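Exotoxin 6 (Staphylococcus aureus subsp. aureus Mu50, PDB 4ZYS) is of undetermined function but belongs to the staphylococcal superantigen-like exotoxins, relatives of which interfere with host immune defences. Local coordinates at residues T160-K165 and G186-K191; I102-L107 and L120-K125. All blocks are in the same frame, centred on the assembly; numbering follows the deposited sequence.

How the contacts relate
From the N terminus the chain first builds the OB-fold domain and then enters the beta-grasp domain, which holds both contacts in series, neither nesting nor crossing. Contact 2 comes first, joining 102-107 to 120-125 at the open end of the hairpin made by strands 106-111 and 117-119. The chain then runs through strand 127-129 and helix 130-145 to strand 155-161. From there contact 1 brings 186-191 back to 160-165, closing a loop that contains strands 166-170 and 183-185. The two meet where strand 189-196 lies beside strand 106-111: His103 NE2 is 2.8 Å from Ile189 O and Ile106 N is 3.0 Å from Gln190 O, both probable hydrogen bonds.

Contact 1: T160-K165 and G186-K191; sequences TMKDGK and GRQIQK
A classic beta bulge, formed by Gln190 and Lys191 opposite Thr160, interrupts the antiparallel pairing of strands 155-161 and 189-196 in the beta-grasp domain. Two backbone donors grip Thr160 O: Gln190 N at 2.8 Å, in the carbonyl plane, and Lys191 N at a longer 3.3 Å, tilted 21° from it. Thr160 N returns a nearly straight bond to Lys191 O. The bulge shifts the register by one, and Met161 faces Ile189 as a non-hydrogen-bonded pair. Gln188 O then accepts from Lys162 N at 2.8 Å and also receives a CA-H...O contact from Met161 CA.

Met161, a selenomethionine, starts away from 186-191, but bends at chi2 and chi3 (-53° and -75°) bring its end back. CE reaches Gln188 CB at 3.6 Å, and SE packs against Ile189 CG1 at 4.0 Å. Lys162 runs across Gln188 and Gln190 at about a right angle to each. Its CG touches Gln188 O at 3.3 Å, and its NZ donates to Gln190 OE1 at 2.8 Å from above the amide carbonyl plane. Met161 and Lys162 also begin a type I turn that ends at Gly164; Asp163 OD1 accepts from Lys165 N, an Asx turn. A water ties this turn to the opposite segment, accepting from Asp163 N and donating to Gln188 OE1.

Met161 and Ile189 both pack on Ile184 of strand 183-185, while strand 189-196 lies in the sheet between strands 155-161 and 106-111.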
loop_
_atom_site.group_PDB
_atom_site.type_symbol
_atom_site.label_atom_id
_atom_site.label_comp_id
_atom_site.label_asym_id
_atom_site.label_seq_id
_atom_site.Cartn_x
_atom_site.Cartn_y
_atom_site.Cartn_z
ATOM N N THR A 160 3.883 8.075 11.640
ATOM C CA THR A 160 4.464 8.014 12.975
ATOM C C THR A 160 3.662 7.028 13.841
ATOM O O THR A 160 2.431 7.107 13.906
ATOM C CB THR A 160 4.544 9.419 13.588
ATOM O OG1 THR A 160 5.243 10.270 12.675
ATOM C CG2 THR A 160 5.253 9.429 14.943
HETATM N N MSE A 161 4.380 6.114 14.520
HETATM C CA MSE A 161 3.799 5.099 15.401
HETATM C C MSE A 161 3.708 5.624 16.828
HETATM O O MSE A 161 4.318 6.652 17.117
HETATM C CB MSE A 161 4.657 3.832 15.358
HETATM C CG MSE A 161 4.997 3.380 13.919
HETATM SE SE MSE A 161 3.447 3.194 12.805
HETATM C CE MSE A 161 2.834 1.578 13.564
ATOM N N LYS A 162 2.957 4.917 17.721
ATOM C CA LYS A 162 2.811 5.300 19.140
ATOM C C LYS A 162 4.144 5.294 19.843
ATOM O O LYS A 162 4.363 6.134 20.706
ATOM C CB LYS A 162 1.825 4.390 19.913
ATOM C CG LYS A 162 0.479 4.213 19.218
ATOM C CD LYS A 162 -0.727 4.236 20.160
ATOM C CE LYS A 162 -2.043 4.134 19.402
ATOM N NZ LYS A 162 -2.213 5.185 18.353
ATOM N N ASP A 163 5.048 4.367 19.451
ATOM C CA ASP A 163 6.377 4.230 20.052
ATOM C C ASP A 163 7.408 5.215 19.475
ATOM O O ASP A 163 8.555 5.173 19.891
ATOM C CB ASP A 163 6.887 2.775 19.927
ATOM C CG ASP A 163 7.093 2.219 18.529
ATOM O OD1 ASP A 163 7.082 3.013 17.558
ATOM O OD2 ASP A 163 7.319 0.997 18.409
ATOM N N GLY A 164 7.010 6.063 18.524
ATOM C CA GLY A 164 7.910 7.056 17.940
ATOM C C GLY A 164 8.591 6.700 16.637
ATOM O O GLY A 164 9.191 7.583 16.003
ATOM N N LYS A 165 8.528 5.409 16.235
ATOM C CA LYS A 165 9.113 4.975 14.969
ATOM C C LYS A 165 8.342 5.623 13.819
ATOM O O LYS A 165 7.118 5.747 13.890
ATOM C CB LYS A 165 9.101 3.437 14.834
ATOM C CG LYS A 165 10.133 2.741 15.718
ATOM C CD LYS A 165 9.930 1.232 15.767
ATOM C CE LYS A 165 10.817 0.586 16.805
ATOM N NZ LYS A 165 10.707 -0.895 16.772
ATOM N N GLY A 186 -1.597 -1.511 12.586
ATOM C CA GLY A 186 -2.589 -0.461 12.353
ATOM C C GLY A 186 -3.101 0.178 13.628
ATOM O O GLY A 186 -3.483 1.352 13.635
ATOM N N ARG A 187 -3.094 -0.607 14.728
ATOM C CA ARG A 187 -3.508 -0.156 16.053
ATOM C C ARG A 187 -2.482 0.793 16.678
ATOM O O ARG A 187 -2.799 1.452 17.667
ATOM C CB ARG A 187 -3.723 -1.356 16.981
ATOM C CG ARG A 187 -4.725 -2.395 16.469
ATOM C CD ARG A 187 -4.608 -3.660 17.286
ATOM N NE ARG A 187 -3.338 -4.320 17.007
ATOM C CZ ARG A 187 -2.979 -5.501 17.490
ATOM N NH1 ARG A 187 -3.779 -6.157 18.325
ATOM N NH2 ARG A 187 -1.816 -6.040 17.144
ATOM N N GLN A 188 -1.265 0.864 16.085
ATOM C CA GLN A 188 -0.133 1.649 16.573
ATOM C C GLN A 188 0.160 2.904 15.708
ATOM O O GLN A 188 1.064 3.668 16.052
ATOM C CB GLN A 188 1.121 0.766 16.666
ATOM C CG GLN A 188 1.041 -0.346 17.716
ATOM C CD GLN A 188 0.956 0.175 19.123
ATOM O OE1 GLN A 188 1.768 0.989 19.557
ATOM N NE2 GLN A 188 -0.042 -0.282 19.867
ATOM N N ILE A 189 -0.593 3.131 14.621
ATOM C CA ILE A 189 -0.397 4.337 13.789
ATOM C C ILE A 189 -1.001 5.548 14.541
ATOM O O ILE A 189 -2.200 5.535 14.826
ATOM C CB ILE A 189 -0.997 4.169 12.362
ATOM C CG1 ILE A 189 -0.329 2.996 11.607
ATOM C CG2 ILE A 189 -0.914 5.493 11.568
ATOM C CD1 ILE A 189 -1.139 2.432 10.455
ATOM N N GLN A 190 -0.166 6.566 14.885
ATOM C CA GLN A 190 -0.610 7.749 15.632
ATOM C C GLN A 190 -0.912 8.975 14.752
ATOM O O GLN A 190 -1.953 9.624 14.929
ATOM C CB GLN A 190 0.448 8.161 16.676
ATOM C CG GLN A 190 0.235 7.557 18.038
ATOM C CD GLN A 190 -0.861 8.186 18.852
ATOM O OE1 GLN A 190 -2.052 7.962 18.603
ATOM N NE2 GLN A 190 -0.475 8.879 19.920
ATOM N N LYS A 191 0.044 9.331 13.872
ATOM C CA LYS A 191 -0.004 10.504 13.013
ATOM C C LYS A 191 0.459 10.163 11.621
ATOM O O LYS A 191 1.352 9.334 11.456
ATOM C CB LYS A 191 0.929 11.606 13.555
ATOM C CG LYS A 191 0.464 12.376 14.765
ATOM C CD LYS A 191 1.459 13.507 15.011
ATOM C CE LYS A 191 0.860 14.716 15.687
ATOM N NZ LYS A 191 1.842 15.833 15.803
HETATM O O HOH W 1 3.800 11.703 10.906
HETATM O O HOH W 2 3.999 1.937 18.287
#

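Contact 2: I102-L107 and L120-K125; sequences IHTPIL and LYQIYK
Ile102 CG1 stands beside its own backbone N (chi1 -53°) and meets the Tyr124 ring at its edge, in the ring plane, 3.9 Å from CD1. In Tyr121 CG is anti to the backbone N (chi1 -170°), and the side chain crosses that of Pro105 obliquely, with Pro105 CG at the ring edge near its plane, 4.2 Å from CD2 of Tyr121. Closer to the backbone, Tyr121 CB rests on Leu107 CB at 3.8 Å.

A single antiparallel bridge between His103 and Ile123 carries the pairing past the hairpin of strands 106-111 and 117-119. His103 N donates to Ile123 O at 2.9 Å, and Ile123 N gives the shorter, straighter bond to His103 O, 2.7 Å at 173°. CA-H...O contacts flank this pair, among them Thr104 CA to Tyr121 O. Pro105 has no N-H to offer Tyr121 O, and its CD lies against that oxygen at 3.5 Å; a water that accepts from Tyr121 N bridges to Pro105 O. Pro105 CD also packs on Ile123 CG1 at 4.0 Å, the two side chains crossing at about a right angle.

Leu107 and Tyr121 also touch helix 130-145, through Leu137 and Arg140 for the former and Arg136 and Arg140 for the latter; both contact Ile192 of strand 189-196 as well. Gln122 lies alongside Ile102, pointing the same way, and its OE1 accepts a bond of 2.8 Å from Tyr124 OH.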
loop_
_atom_site.group_PDB
_atom_site.type_symbol
_atom_site.label_atom_id
_atom_site.label_comp_id
_atom_site.label_asym_id
_atom_site.label_seq_id
_atom_site.Cartn_x
_atom_site.Cartn_y
_atom_site.Cartn_z
ATOM N N ILE A 102 -12.009 0.139 14.173
ATOM C CA ILE A 102 -11.824 1.455 13.544
ATOM C C ILE A 102 -10.786 2.204 14.367
ATOM O O ILE A 102 -10.866 2.234 15.597
ATOM C CB ILE A 102 -13.134 2.301 13.349
ATOM C CG1 ILE A 102 -14.211 1.492 12.612
ATOM C CG2 ILE A 102 -12.856 3.624 12.563
ATOM C CD1 ILE A 102 -15.514 1.666 13.138
ATOM N N HIS A 103 -9.803 2.783 13.679
ATOM C CA HIS A 103 -8.735 3.582 14.269
ATOM C C HIS A 103 -8.575 4.843 13.450
ATOM O O HIS A 103 -8.503 4.759 12.231
ATOM C CB HIS A 103 -7.427 2.786 14.325
ATOM C CG HIS A 103 -6.370 3.466 15.121
ATOM N ND1 HIS A 103 -6.462 3.565 16.497
ATOM C CD2 HIS A 103 -5.239 4.083 14.708
ATOM C CE1 HIS A 103 -5.380 4.227 16.878
ATOM N NE2 HIS A 103 -4.625 4.573 15.833
ATOM N N THR A 104 -8.569 6.016 14.102
ATOM C CA THR A 104 -8.496 7.273 13.368
ATOM C C THR A 104 -7.217 8.000 13.736
ATOM O O THR A 104 -7.219 8.844 14.630
ATOM C CB THR A 104 -9.754 8.121 13.587
ATOM O OG1 THR A 104 -9.844 8.467 14.965
ATOM C CG2 THR A 104 -11.015 7.409 13.155
ATOM N N PRO A 105 -6.097 7.707 13.055
ATOM C CA PRO A 105 -4.874 8.467 13.345
ATOM C C PRO A 105 -5.018 9.908 12.843
ATOM O O PRO A 105 -5.946 10.204 12.086
ATOM C CB PRO A 105 -3.802 7.698 12.561
ATOM C CG PRO A 105 -4.539 7.103 11.400
ATOM C CD PRO A 105 -5.903 6.763 11.927
ATOM N N ILE A 106 -4.131 10.804 13.269
ATOM C CA ILE A 106 -4.183 12.170 12.775
ATOM C C ILE A 106 -3.721 12.126 11.350
ATOM O O ILE A 106 -2.740 11.443 11.066
ATOM C CB ILE A 106 -3.316 13.141 13.647
ATOM C CG1 ILE A 106 -3.937 13.400 15.022
ATOM C CG2 ILE A 106 -3.003 14.470 12.928
ATOM C CD1 ILE A 106 -5.431 13.695 15.039
ATOM N N LEU A 107 -4.458 12.760 10.437
ATOM C CA LEU A 107 -4.011 12.848 9.052
ATOM C C LEU A 107 -3.974 14.300 8.679
ATOM O O LEU A 107 -4.989 14.983 8.756
ATOM C CB LEU A 107 -4.844 12.022 8.029
ATOM C CG LEU A 107 -4.542 12.352 6.549
ATOM C CD1 LEU A 107 -3.108 11.897 6.127
ATOM C CD2 LEU A 107 -5.621 11.842 5.623
ATOM N N LEU A 120 -10.117 13.472 7.937
ATOM C CA LEU A 120 -10.488 12.241 8.635
ATOM C C LEU A 120 -9.929 11.027 7.840
ATOM O O LEU A 120 -10.140 10.928 6.627
ATOM C CB LEU A 120 -12.018 12.156 8.814
ATOM C CG LEU A 120 -12.615 10.886 9.441
ATOM C CD1 LEU A 120 -12.023 10.578 10.822
ATOM C CD2 LEU A 120 -14.107 11.012 9.550
ATOM N N TYR A 121 -9.177 10.149 8.519
ATOM C CA TYR A 121 -8.636 8.928 7.922
ATOM C C TYR A 121 -8.960 7.734 8.822
ATOM O O TYR A 121 -8.648 7.768 10.015
ATOM C CB TYR A 121 -7.133 9.048 7.679
ATOM C CG TYR A 121 -6.583 7.914 6.841
ATOM C CD1 TYR A 121 -7.005 7.721 5.530
ATOM C CD2 TYR A 121 -5.653 7.027 7.360
ATOM C CE1 TYR A 121 -6.525 6.665 4.762
ATOM C CE2 TYR A 121 -5.151 5.979 6.594
ATOM C CZ TYR A 121 -5.606 5.789 5.301
ATOM O OH TYR A 121 -5.115 4.770 4.531
ATOM N N GLN A 122 -9.627 6.719 8.284
ATOM C CA GLN A 122 -10.020 5.551 9.089
ATOM C C GLN A 122 -9.212 4.301 8.717
ATOM O O GLN A 122 -9.178 3.929 7.546
ATOM C CB GLN A 122 -11.539 5.258 8.959
ATOM C CG GLN A 122 -12.394 6.446 9.337
ATOM C CD GLN A 122 -13.836 6.194 9.648
ATOM O OE1 GLN A 122 -14.452 5.181 9.300
ATOM N NE2 GLN A 122 -14.407 7.136 10.342
ATOM N N ILE A 123 -8.578 3.659 9.720
ATOM C CA ILE A 123 -7.813 2.400 9.599
ATOM C C ILE A 123 -8.707 1.268 10.147
ATOM O O ILE A 123 -9.230 1.401 11.250
ATOM C CB ILE A 123 -6.419 2.459 10.329
ATOM C CG1 ILE A 123 -5.437 3.477 9.686
ATOM C CG2 ILE A 123 -5.752 1.068 10.465
ATOM C CD1 ILE A 123 -5.012 3.170 8.302
ATOM N N TYR A 124 -8.874 0.171 9.390
ATOM C CA TYR A 124 -9.713 -0.944 9.831
ATOM C C TYR A 124 -8.879 -2.209 10.111
ATOM O O TYR A 124 -9.403 -3.195 10.653
ATOM C CB TYR A 124 -10.805 -1.237 8.776
ATOM C CG TYR A 124 -11.584 -0.002 8.361
ATOM C CD1 TYR A 124 -12.477 0.615 9.240
ATOM C CD2 TYR A 124 -11.401 0.572 7.107
ATOM C CE1 TYR A 124 -13.188 1.756 8.866
ATOM C CE2 TYR A 124 -12.123 1.697 6.715
ATOM C CZ TYR A 124 -13.009 2.290 7.598
ATOM O OH TYR A 124 -13.709 3.402 7.210
ATOM N N LYS A 125 -7.591 -2.172 9.766
ATOM C CA LYS A 125 -6.762 -3.356 9.853
ATOM C C LYS A 125 -5.689 -3.336 10.931
ATOM O O LYS A 125 -4.998 -2.338 11.127
ATOM C CB LYS A 125 -6.117 -3.609 8.489
ATOM C CG LYS A 125 -7.092 -4.317 7.536
ATOM C CD LYS A 125 -6.601 -4.456 6.067
ATOM C CE LYS A 125 -5.239 -5.100 5.874
ATOM N NZ LYS A 125 -5.111 -6.409 6.597
HETATM O O HOH W 3 -8.111 11.247 10.869
#